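Local coordinates for uncharacterized protein (PDB 4L7A) that is of uncharacterised function but is probably a zinc-dependent metallopeptidase, at residues Val118-Gly123 with Lys140-Glu145. Numbering follows the deposited sequence.
Sequences VTLYMG and KVMHHE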
loop_
_atom_site.group_PDB
_atom_site.type_symbol
_atom_site.label_atom_id
_atom_site.label_comp_id
_atom_site.label_asym_id
_atom_site.label_seq_id
_atom_site.Cartn_x
_atom_site.Cartn_y
_atom_site.Cartn_z
ATOM N N VAL A 118 -7.925 4.923 4.863
ATOM C CA VAL A 118 -6.470 4.817 5.134
ATOM C C VAL A 118 -5.999 6.171 5.677
ATOM O O VAL A 118 -6.251 7.207 5.067
ATOM C CB VAL A 118 -5.665 4.478 3.878
ATOM C CG1 VAL A 118 -4.162 4.271 4.189
ATOM C CG2 VAL A 118 -6.105 3.191 3.236
ATOM N N THR A 119 -5.314 6.153 6.799
ATOM C CA THR A 119 -4.735 7.325 7.351
ATOM C C THR A 119 -3.245 7.176 7.294
ATOM O O THR A 119 -2.727 6.157 7.699
ATOM C CB THR A 119 -5.144 7.492 8.814
ATOM O OG1 THR A 119 -6.562 7.661 8.864
ATOM C CG2 THR A 119 -4.476 8.697 9.434
ATOM N N LEU A 120 -2.557 8.178 6.775
ATOM C CA LEU A 120 -1.142 8.162 6.723
ATOM C C LEU A 120 -0.600 9.254 7.648
ATOM O O LEU A 120 -0.996 10.418 7.540
ATOM C CB LEU A 120 -0.666 8.432 5.322
ATOM C CG LEU A 120 -1.262 7.601 4.192
ATOM C CD1 LEU A 120 -0.704 8.059 2.893
ATOM C CD2 LEU A 120 -0.907 6.144 4.433
ATOM N N TYR A 121 0.347 8.868 8.500
ATOM C CA TYR A 121 1.025 9.763 9.393
ATOM C C TYR A 121 2.325 10.165 8.701
ATOM O O TYR A 121 3.114 9.308 8.238
ATOM C CB TYR A 121 1.260 9.078 10.760
ATOM C CG TYR A 121 -0.025 8.876 11.494
ATOM C CD1 TYR A 121 -0.797 7.752 11.336
ATOM C CD2 TYR A 121 -0.480 9.848 12.387
ATOM C CE1 TYR A 121 -2.016 7.617 12.025
ATOM C CE2 TYR A 121 -1.649 9.715 13.077
ATOM C CZ TYR A 121 -2.434 8.616 12.882
ATOM O OH TYR A 121 -3.607 8.548 13.624
HETATM N N MSE A 122 2.550 11.476 8.654
HETATM C CA MSE A 122 3.684 12.028 7.940
HETATM C C MSE A 122 4.302 13.243 8.608
HETATM O O MSE A 122 3.687 13.866 9.433
HETATM C CB MSE A 122 3.301 12.421 6.479
HETATM C CG MSE A 122 1.882 12.840 6.251
HETATM SE SE MSE A 122 1.303 14.571 6.991
HETATM C CE MSE A 122 1.984 15.781 5.631
ATOM N N GLY A 123 5.509 13.581 8.173
ATOM C CA GLY A 123 6.241 14.750 8.660
ATOM C C GLY A 123 7.564 14.805 7.926
ATOM O O GLY A 123 7.881 13.911 7.145
ATOM N N LYS A 140 3.459 -0.798 1.051
ATOM C CA LYS A 140 3.262 -2.238 1.312
ATOM C C LYS A 140 1.868 -2.511 1.915
ATOM O O LYS A 140 1.087 -3.348 1.423
ATOM C CB LYS A 140 4.391 -2.798 2.184
ATOM C CG LYS A 140 4.071 -4.051 2.987
ATOM C CD LYS A 140 4.086 -5.218 2.060
ATOM C CE LYS A 140 3.513 -6.496 2.722
ATOM N NZ LYS A 140 3.935 -6.702 4.125
ATOM N N VAL A 141 1.576 -1.863 3.024
ATOM C CA VAL A 141 0.256 -2.047 3.661
ATOM C C VAL A 141 -0.904 -1.645 2.753
ATOM O O VAL A 141 -1.953 -2.302 2.735
ATOM C CB VAL A 141 0.158 -1.255 4.975
ATOM C CG1 VAL A 141 -1.178 -1.375 5.536
ATOM C CG2 VAL A 141 1.171 -1.858 5.969
HETATM N N MSE A 142 -0.728 -0.588 1.990
HETATM C CA MSE A 142 -1.764 -0.190 1.061
HETATM C C MSE A 142 -2.093 -1.269 0.025
HETATM O O MSE A 142 -3.246 -1.636 -0.112
HETATM C CB MSE A 142 -1.425 1.146 0.374
HETATM C CG MSE A 142 -1.529 2.325 1.363
HETATM SE SE MSE A 142 -0.675 3.949 0.676
HETATM C CE MSE A 142 -2.273 4.653 -0.208
ATOM N N HIS A 143 -1.076 -1.749 -0.703
ATOM C CA HIS A 143 -1.304 -2.821 -1.668
ATOM C C HIS A 143 -1.898 -4.047 -1.012
ATOM O O HIS A 143 -2.686 -4.767 -1.610
ATOM C CB HIS A 143 -0.036 -3.217 -2.451
ATOM C CG HIS A 143 0.487 -2.117 -3.302
ATOM N ND1 HIS A 143 -0.222 -1.623 -4.386
ATOM C CD2 HIS A 143 1.609 -1.361 -3.203
ATOM C CE1 HIS A 143 0.455 -0.631 -4.933
ATOM N NE2 HIS A 143 1.558 -0.431 -4.223
ATOM N N HIS A 144 -1.548 -4.289 0.231
ATOM C CA HIS A 144 -2.105 -5.439 0.936
ATOM C C HIS A 144 -3.637 -5.231 1.046
ATOM O O HIS A 144 -4.404 -6.106 0.731
ATOM C CB HIS A 144 -1.455 -5.629 2.317
ATOM C CG HIS A 144 -2.156 -6.626 3.197
ATOM N ND1 HIS A 144 -1.513 -7.711 3.751
ATOM C CD2 HIS A 144 -3.432 -6.679 3.654
ATOM C CE1 HIS A 144 -2.367 -8.398 4.497
ATOM N NE2 HIS A 144 -3.535 -7.767 4.482
ATOM N N GLU A 145 -4.061 -4.076 1.509
ATOM C CA GLU A 145 -5.503 -3.771 1.708
ATOM C C GLU A 145 -6.262 -3.708 0.410
ATOM O O GLU A 145 -7.411 -4.168 0.361
ATOM C CB GLU A 145 -5.652 -2.474 2.441
ATOM C CG GLU A 145 -5.105 -2.540 3.890
ATOM C CD GLU A 145 -5.964 -3.423 4.789
ATOM O OE1 GLU A 145 -7.227 -3.368 4.663
ATOM O OE2 GLU A 145 -5.397 -4.197 5.579
#
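No ring of either segment lies between Val118, Leu120 and Met142; strand meets helix here through aliphatic groups and one selenium, with no hydrogen bond crossing. The rings on the helix are turned to other partners: His143 meets the ring of Tyr77 with planes at about 40°, and ND1 of His143 is hydrogen-bonded to Tyr77 OH, while ND1 of His144 is hydrogen-bonded to Glu201 OE2. Met142, modelled as selenomethionine, makes the bridge. With chi2 near anti (165°), its chain stretches out from the helix, and CG comes within 4.3 Å of Val118 CG1. One atom further on, SE lies 4.4 Å from Leu120 CD2. Val118 CG1 is 3.8 Å from Leu120 CD2, so Met142 meets two adjoining methyls of the strand. The fit is loose but fully buried, and only 121 Å² is lost between the segments. Met142 lies two residues before His144, where the HExxH signature (HEFAH) of zincins begins; here the helix carrying the probable zinc site lies against the sheet. Trp73 of helix 59-81 is the aromatic neighbour that also touches Met142, while strand 115-122 runs between strands 93-98 and 107-112.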